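PDB 5XEA: envelope glycoprotein from Thogoto virus, which probably attaches the virus to its host-cell receptor and later induces fusion of the virion with the host membrane. Local coordinates for residues 37-49 and 185-197. Sequence-based numbering, arbitrary orientation.
Sequences AQNELLTAGYRTA and KDFSYLVKDNFEI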
ATOM      1  N   ALA B  37      21.875  13.375   0.916  1.00 79.25           N
ATOM      2  CA  ALA B  37      21.294  12.329   1.748  1.00 61.93           C
ATOM      3  C   ALA B  37      19.778  12.302   1.584  1.00 55.81           C
ATOM      4  O   ALA B  37      19.171  13.206   1.004  1.00 58.21           O
ATOM      5  CB  ALA B  37      21.674  12.527   3.218  1.00 60.64           C
ATOM      6  N   GLN B  38      19.160  11.237   2.093  1.00 52.98           N
ATOM      7  CA  GLN B  38      17.717  11.049   1.976  1.00 56.22           C
ATOM      8  C   GLN B  38      16.973  11.218   3.307  1.00 57.92           C
ATOM      9  O   GLN B  38      15.812  10.800   3.415  1.00 54.36           O
ATOM     10  CB  GLN B  38      17.419   9.675   1.374  1.00 71.16           C
ATOM     11  CG  GLN B  38      18.171   9.405   0.076  1.00 89.78           C
ATOM     12  CD  GLN B  38      17.250   9.034  -1.072  1.00 97.67           C
ATOM     13  OE1 GLN B  38      16.992   9.845  -1.965  1.00104.36           O
ATOM     14  NE2 GLN B  38      16.752   7.803  -1.057  1.00 92.16           N
ATOM     15  N   ASN B  39      17.603  11.839   4.313  1.00 50.95           N
ATOM     16  CA  ASN B  39      16.958  12.076   5.599  1.00 49.57           C
ATOM     17  C   ASN B  39      17.349  13.440   6.155  1.00 52.92           C
ATOM     18  O   ASN B  39      18.502  13.865   6.024  1.00 55.84           O
ATOM     19  CB  ASN B  39      17.330  10.988   6.620  1.00 51.95           C
ATOM     20  CG  ASN B  39      16.702   9.642   6.299  1.00 59.92           C
ATOM     21  OD1 ASN B  39      15.521   9.558   5.941  1.00 57.37           O
ATOM     22  ND2 ASN B  39      17.489   8.577   6.428  1.00 59.40           N
ATOM     23  N   GLU B  40      16.372  14.129   6.754  1.00 46.28           N
ATOM     24  CA  GLU B  40      16.623  15.211   7.695  1.00 48.60           C
ATOM     25  C   GLU B  40      16.866  14.632   9.079  1.00 45.24           C
ATOM     26  O   GLU B  40      16.584  13.464   9.346  1.00 48.81           O
ATOM     27  CB  GLU B  40      15.446  16.172   7.782  1.00 42.03           C
ATOM     28  CG  GLU B  40      14.925  16.656   6.471  1.00 52.42           C
ATOM     29  CD  GLU B  40      13.849  17.693   6.652  1.00 56.52           C
ATOM     30  OE1 GLU B  40      12.720  17.325   7.040  1.00 54.63           O
ATOM     31  OE2 GLU B  40      14.137  18.886   6.433  1.00 55.36           O
ATOM     32  N   LEU B  41      17.400  15.460   9.972  1.00 44.12           N
ATOM     33  CA  LEU B  41      17.598  15.073  11.360  1.00 47.30           C
ATOM     34  C   LEU B  41      16.560  15.788  12.207  1.00 47.24           C
ATOM     35  O   LEU B  41      16.559  17.024  12.285  1.00 46.39           O
ATOM     36  CB  LEU B  41      19.001  15.404  11.863  1.00 53.03           C
ATOM     37  CG  LEU B  41      19.247  14.751  13.221  1.00 64.16           C
ATOM     38  CD1 LEU B  41      19.457  13.253  13.053  1.00 67.14           C
ATOM     39  CD2 LEU B  41      20.413  15.399  13.954  1.00 72.69           C
ATOM     40  N   LEU B  42      15.662  15.023  12.807  1.00 46.40           N
ATOM     41  CA  LEU B  42      14.659  15.579  13.700  1.00 45.15           C
ATOM     42  C   LEU B  42      15.145  15.384  15.126  1.00 45.76           C
ATOM     43  O   LEU B  42      15.326  14.249  15.579  1.00 44.82           O
ATOM     44  CB  LEU B  42      13.296  14.920  13.497  1.00 41.10           C
ATOM     45  CG  LEU B  42      12.295  15.173  14.631  1.00 37.21           C
ATOM     46  CD1 LEU B  42      11.849  16.629  14.666  1.00 33.37           C
ATOM     47  CD2 LEU B  42      11.105  14.240  14.499  1.00 38.37           C
ATOM     48  N   THR B  43      15.396  16.482  15.813  1.00 41.48           N
ATOM     49  CA  THR B  43      15.629  16.456  17.253  1.00 44.78           C
ATOM     50  C   THR B  43      14.373  16.977  17.932  1.00 37.91           C
ATOM     51  O   THR B  43      13.923  18.093  17.642  1.00 43.59           O
ATOM     52  CB  THR B  43      16.850  17.288  17.642  1.00 46.13           C
ATOM     53  OG1 THR B  43      18.004  16.758  16.983  1.00 49.86           O
ATOM     54  CG2 THR B  43      17.067  17.224  19.151  1.00 50.75           C
ATOM     55  N   ALA B  44      13.792  16.160  18.806  1.00 40.12           N
ATOM     56  CA  ALA B  44      12.576  16.537  19.516  1.00 40.39           C
ATOM     57  C   ALA B  44      12.762  16.283  21.002  1.00 36.62           C
ATOM     58  O   ALA B  44      13.189  15.197  21.405  1.00 37.95           O
ATOM     59  CB  ALA B  44      11.358  15.772  18.996  1.00 38.92           C
ATOM     60  N   GLY B  45      12.438  17.278  21.809  1.00 36.53           N
ATOM     61  CA  GLY B  45      12.576  17.162  23.250  1.00 33.63           C
ATOM     62  C   GLY B  45      11.368  17.711  23.978  1.00 36.81           C
ATOM     63  O   GLY B  45      10.705  18.639  23.515  1.00 36.94           O
ATOM     64  N   TYR B  46      11.090  17.116  25.145  1.00 31.24           N
ATOM     65  CA  TYR B  46       9.978  17.537  25.985  1.00 30.60           C
ATOM     66  C   TYR B  46      10.443  17.648  27.427  1.00 32.60           C
ATOM     67  O   TYR B  46      11.388  16.974  27.844  1.00 36.96           O
ATOM     68  CB  TYR B  46       8.768  16.575  25.892  1.00 31.95           C
ATOM     69  CG  TYR B  46       8.997  15.184  26.444  1.00 39.94           C
ATOM     70  CD1 TYR B  46       8.691  14.874  27.769  1.00 32.43           C
ATOM     71  CD2 TYR B  46       9.506  14.174  25.632  1.00 33.56           C
ATOM     72  CE1 TYR B  46       8.910  13.604  28.269  1.00 31.08           C
ATOM     73  CE2 TYR B  46       9.730  12.905  26.127  1.00 33.18           C
ATOM     74  CZ  TYR B  46       9.428  12.618  27.443  1.00 40.90           C
ATOM     75  OH  TYR B  46       9.652  11.339  27.918  1.00 34.87           O
ATOM     76  N   ARG B  47       9.763  18.506  28.178  1.00 36.85           N
ATOM     77  CA  ARG B  47      10.028  18.671  29.603  1.00 34.85           C
ATOM     78  C   ARG B  47       8.797  19.283  30.246  1.00 35.97           C
ATOM     79  O   ARG B  47       8.275  20.291  29.754  1.00 32.68           O
ATOM     80  CB  ARG B  47      11.255  19.552  29.840  1.00 33.98           C
ATOM     81  CG  ARG B  47      11.548  19.869  31.319  1.00 40.34           C
ATOM     82  CD  ARG B  47      12.915  20.531  31.402  1.00 36.84           C
ATOM     83  NE  ARG B  47      12.922  21.780  30.654  1.00 41.26           N
ATOM     84  CZ  ARG B  47      14.010  22.476  30.345  1.00 42.82           C
ATOM     85  NH1 ARG B  47      15.208  22.054  30.728  1.00 39.96           N
ATOM     86  NH2 ARG B  47      13.884  23.607  29.658  1.00 40.97           N
ATOM     87  N   THR B  48       8.353  18.683  31.340  1.00 35.30           N
ATOM     88  CA  THR B  48       7.181  19.157  32.069  1.00 31.67           C
ATOM     89  C   THR B  48       7.414  18.939  33.555  1.00 35.84           C
ATOM     90  O   THR B  48       8.096  17.988  33.964  1.00 32.34           O
ATOM     91  CB  THR B  48       5.912  18.418  31.566  1.00 41.92           C
ATOM     92  OG1 THR B  48       5.617  18.841  30.228  1.00 35.35           O
ATOM     93  CG2 THR B  48       4.716  18.668  32.438  1.00 33.74           C
ATOM     94  N   ALA B  49       6.848  19.830  34.369  1.00 34.95           N
ATOM     95  CA  ALA B  49       6.852  19.676  35.816  1.00 33.16           C
ATOM     96  C   ALA B  49       5.434  19.407  36.313  1.00 32.33           C
ATOM     97  O   ALA B  49       4.469  19.966  35.785  1.00 32.78           O
ATOM     98  CB  ALA B  49       7.424  20.928  36.501  1.00 30.57           C
ATOM     99  N   LYS B 185       3.526  23.298  23.292  1.00 43.70           N
ATOM    100  CA  LYS B 185       3.139  22.728  24.590  1.00 38.77           C
ATOM    101  C   LYS B 185       4.410  22.286  25.303  1.00 31.09           C
ATOM    102  O   LYS B 185       5.232  23.159  25.624  1.00 41.83           O
ATOM    103  CB  LYS B 185       2.085  21.643  24.353  1.00 46.81           C
ATOM    104  CG  LYS B 185       0.889  22.065  23.549  1.00 58.08           C
ATOM    105  CD  LYS B 185      -0.300  21.213  23.921  1.00 75.08           C
ATOM    106  CE  LYS B 185      -1.487  21.397  23.005  1.00 89.97           C
ATOM    107  NZ  LYS B 185      -1.275  20.653  21.714  1.00 96.08           N
ATOM    108  N   ASP B 186       4.620  20.989  25.560  1.00 35.59           N
ATOM    109  CA  ASP B 186       5.775  20.471  26.275  1.00 28.30           C
ATOM    110  C   ASP B 186       6.980  20.195  25.379  1.00 34.25           C
ATOM    111  O   ASP B 186       8.091  20.036  25.900  1.00 34.28           O
ATOM    112  CB  ASP B 186       5.356  19.184  27.000  1.00 36.31           C
ATOM    113  CG  ASP B 186       4.784  18.126  26.052  1.00 44.00           C
ATOM    114  OD1 ASP B 186       4.112  18.494  25.050  1.00 40.86           O
ATOM    115  OD2 ASP B 186       5.028  16.913  26.313  1.00 37.32           O
ATOM    116  N   PHE B 187       6.788  20.157  24.057  1.00 34.62           N
ATOM    117  CA  PHE B 187       7.800  19.760  23.094  1.00 34.55           C
ATOM    118  C   PHE B 187       8.414  20.975  22.412  1.00 39.72           C
ATOM    119  O   PHE B 187       7.740  21.971  22.135  1.00 37.28           O
ATOM    120  CB  PHE B 187       7.197  18.836  22.018  1.00 33.16           C
ATOM    121  CG  PHE B 187       7.448  17.370  22.255  1.00 30.81           C
ATOM    122  CD1 PHE B 187       8.575  16.754  21.751  1.00 37.37           C
ATOM    123  CD2 PHE B 187       6.559  16.611  22.996  1.00 34.59           C
ATOM    124  CE1 PHE B 187       8.810  15.394  21.967  1.00 37.56           C
ATOM    125  CE2 PHE B 187       6.788  15.258  23.230  1.00 33.86           C
ATOM    126  CZ  PHE B 187       7.913  14.653  22.716  1.00 38.40           C
ATOM    127  N   SER B 188       9.702  20.865  22.119  1.00 32.34           N
ATOM    128  CA  SER B 188      10.310  21.651  21.054  1.00 37.65           C
ATOM    129  C   SER B 188      10.893  20.712  20.005  1.00 35.72           C
ATOM    130  O   SER B 188      11.258  19.570  20.306  1.00 40.59           O
ATOM    131  CB  SER B 188      11.394  22.594  21.598  1.00 39.23           C
ATOM    132  OG  SER B 188      10.827  23.515  22.521  1.00 46.31           O
ATOM    133  N   TYR B 189      10.978  21.207  18.773  1.00 38.40           N
ATOM    134  CA  TYR B 189      11.417  20.428  17.626  1.00 37.51           C
ATOM    135  C   TYR B 189      12.481  21.192  16.853  1.00 43.97           C
ATOM    136  O   TYR B 189      12.321  22.384  16.567  1.00 42.62           O
ATOM    137  CB  TYR B 189      10.265  20.121  16.671  1.00 38.93           C
ATOM    138  CG  TYR B 189       9.058  19.500  17.320  1.00 37.43           C
ATOM    139  CD1 TYR B 189       8.865  18.126  17.297  1.00 40.96           C
ATOM    140  CD2 TYR B 189       8.104  20.291  17.933  1.00 35.32           C
ATOM    141  CE1 TYR B 189       7.744  17.546  17.889  1.00 45.77           C
ATOM    142  CE2 TYR B 189       6.972  19.718  18.537  1.00 34.46           C
ATOM    143  CZ  TYR B 189       6.804  18.348  18.505  1.00 36.48           C
ATOM    144  OH  TYR B 189       5.690  17.803  19.101  1.00 40.95           O
ATOM    145  N   LEU B 190      13.553  20.494  16.501  1.00 39.12           N
ATOM    146  CA  LEU B 190      14.598  21.040  15.639  1.00 40.74           C
ATOM    147  C   LEU B 190      14.789  20.099  14.449  1.00 43.55           C
ATOM    148  O   LEU B 190      15.103  18.916  14.636  1.00 42.20           O
ATOM    149  CB  LEU B 190      15.910  21.220  16.412  1.00 44.87           C
ATOM    150  CG  LEU B 190      17.111  21.781  15.635  1.00 59.15           C
ATOM    151  CD1 LEU B 190      16.842  23.177  15.076  1.00 57.32           C
ATOM    152  CD2 LEU B 190      18.326  21.781  16.534  1.00 61.12           C
ATOM    153  N   VAL B 191      14.565  20.604  13.241  1.00 37.88           N
ATOM    154  CA  VAL B 191      14.793  19.835  12.009  1.00 39.82           C
ATOM    155  C   VAL B 191      16.022  20.407  11.310  1.00 42.97           C
ATOM    156  O   VAL B 191      16.021  21.576  10.910  1.00 47.54           O
ATOM    157  CB  VAL B 191      13.578  19.860  11.065  1.00 44.65           C
ATOM    158  CG1 VAL B 191      13.871  19.051   9.813  1.00 48.19           C
ATOM    159  CG2 VAL B 191      12.353  19.301  11.730  1.00 38.82           C
ATOM    160  N   LYS B 192      17.050  19.573  11.141  1.00 46.59           N
ATOM    161  CA  LYS B 192      18.344  19.966  10.583  1.00 48.70           C
ATOM    162  C   LYS B 192      18.649  19.178   9.306  1.00 48.78           C
ATOM    163  O   LYS B 192      18.475  17.957   9.267  1.00 42.99           O
ATOM    164  CB  LYS B 192      19.449  19.743  11.627  1.00 53.81           C
ATOM    165  CG  LYS B 192      20.845  20.179  11.208  1.00 64.40           C
ATOM    166  CD  LYS B 192      20.913  21.673  10.902  1.00 70.42           C
ATOM    167  CE  LYS B 192      22.143  22.010  10.049  1.00 73.56           C
ATOM    168  NZ  LYS B 192      23.406  21.506  10.660  1.00 75.25           N
ATOM    169  N   ASP B 193      19.126  19.870   8.270  1.00 45.82           N
ATOM    170  CA  ASP B 193      19.547  19.236   7.016  1.00 56.34           C
ATOM    171  C   ASP B 193      21.069  19.174   6.973  1.00 55.09           C
ATOM    172  O   ASP B 193      21.734  20.209   6.872  1.00 56.85           O
ATOM    173  CB  ASP B 193      19.013  19.993   5.802  1.00 50.49           C
ATOM    174  CG  ASP B 193      17.513  20.072   5.793  1.00 59.47           C
ATOM    175  OD1 ASP B 193      16.883  19.138   6.335  1.00 67.91           O
ATOM    176  OD2 ASP B 193      16.966  21.054   5.253  1.00 62.20           O
ATOM    177  N   ASN B 194      21.614  17.969   7.069  1.00 50.23           N
ATOM    178  CA  ASN B 194      23.049  17.743   6.910  1.00 58.66           C
ATOM    179  C   ASN B 194      23.345  17.232   5.496  1.00 59.34           C
ATOM    180  O   ASN B 194      23.887  16.146   5.278  1.00 61.75           O
ATOM    181  CB  ASN B 194      23.548  16.779   7.982  1.00 54.70           C
ATOM    182  CG  ASN B 194      23.345  17.319   9.396  1.00 71.94           C
ATOM    183  OD1 ASN B 194      23.646  18.480   9.686  1.00 69.14           O
ATOM    184  ND2 ASN B 194      22.823  16.474  10.281  1.00 81.00           N
ATOM    185  N   PHE B 195      22.941  18.043   4.524  1.00 56.26           N
ATOM    186  CA  PHE B 195      23.104  17.728   3.112  1.00 57.21           C
ATOM    187  C   PHE B 195      22.971  19.023   2.329  1.00 59.63           C
ATOM    188  O   PHE B 195      22.523  20.047   2.852  1.00 61.20           O
ATOM    189  CB  PHE B 195      22.083  16.684   2.624  1.00 57.05           C
ATOM    190  CG  PHE B 195      20.626  17.077   2.841  1.00 61.64           C
ATOM    191  CD1 PHE B 195      19.998  17.998   2.008  1.00 54.40           C
ATOM    192  CD2 PHE B 195      19.880  16.485   3.862  1.00 55.51           C
ATOM    193  CE1 PHE B 195      18.668  18.346   2.205  1.00 55.97           C
ATOM    194  CE2 PHE B 195      18.548  16.826   4.065  1.00 52.17           C
ATOM    195  CZ  PHE B 195      17.941  17.758   3.240  1.00 48.47           C
ATOM    196  N   GLU B 196      23.341  18.960   1.057  1.00 56.57           N
ATOM    197  CA  GLU B 196      23.188  20.087   0.154  1.00 67.96           C
ATOM    198  C   GLU B 196      22.350  19.684  -1.048  1.00 59.46           C
ATOM    199  O   GLU B 196      22.322  18.515  -1.446  1.00 53.93           O
ATOM    200  CB  GLU B 196      24.544  20.619  -0.303  1.00 78.75           C
ATOM    201  CG  GLU B 196      25.296  21.356   0.787  1.00 92.45           C
ATOM    202  CD  GLU B 196      26.788  21.119   0.718  1.00109.72           C
ATOM    203  OE1 GLU B 196      27.193  19.962   0.478  1.00117.86           O
ATOM    204  OE2 GLU B 196      27.554  22.091   0.895  1.00113.92           O
ATOM    205  N   ILE B 197      21.641  20.661  -1.600  1.00 57.09           N
ATOM    206  CA  ILE B 197      20.900  20.459  -2.835  1.00 49.61           C
ATOM    207  C   ILE B 197      21.872  20.655  -3.992  1.00 59.63           C
ATOM    208  O   ILE B 197      22.535  21.693  -4.085  1.00 65.89           O
ATOM    209  CB  ILE B 197      19.702  21.415  -2.931  1.00 60.06           C
ATOM    210  CG1 ILE B 197      18.635  21.018  -1.904  1.00 66.62           C
ATOM    211  CG2 ILE B 197      19.128  21.411  -4.332  1.00 70.50           C
ATOM    212  CD1 ILE B 197      17.454  21.960  -1.856  1.00 70.90           C
TER
HETATM  213  O   HOH W   1       5.330  16.352  29.117  1.00 45.74           O
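Leu-41, Thr-43 and Gly-45 pair with Lys-192, Leu-190 and Ser-188 as the hydrogen-bonded pairs of an antiparallel ladder. Each pair exchanges two backbone bonds, and the rungs stay short, as in Leu-190 N to Thr-43 O at 2.7 Å. Beyond them Arg-47 N reaches Asp-186 O over a longer 3.2 Å.

On the face carrying Tyr-46 and Phe-187, the Tyr-46 CB sits over the centre of the Phe-187 ring in a CH-pi contact, 3.6 Å from the centroid. Tyr-46 CG lies between its backbone N and carbonyl carbon (chi1 66°), which runs the side chain alongside Phe-187, the two rings meeting obliquely at 41°. Ala-44 CB meets the edge of the same phenyl ring, 3.9 Å from Phe-187 CE1, and Leu-42 CD1 packs on Val-191 CG2 at 4.0 Å.

Polar groups meet toward both ends of the ladder. A water donates to Asp-186 OD2 and also bonds Thr-48 OG1, which is held by His-72 as well. At the other end the carboxylates of Glu-40 and Asp-193 lie side by side, nearly coplanar, with Glu-40 OE2 only 2.8 Å from Asp-193 OD1; Thr-164 binds Glu-40 OE1, and His-174 weakly OE2. Phe-195 and Ala-37 touch beyond.

Strand 133-156 pairs along the other edge of 40-49, making it an interior strand, and helix 77-86 covers Thr-43 and Leu-190. Two buried acid oxygens so close imply a probably shared proton, easing their contact.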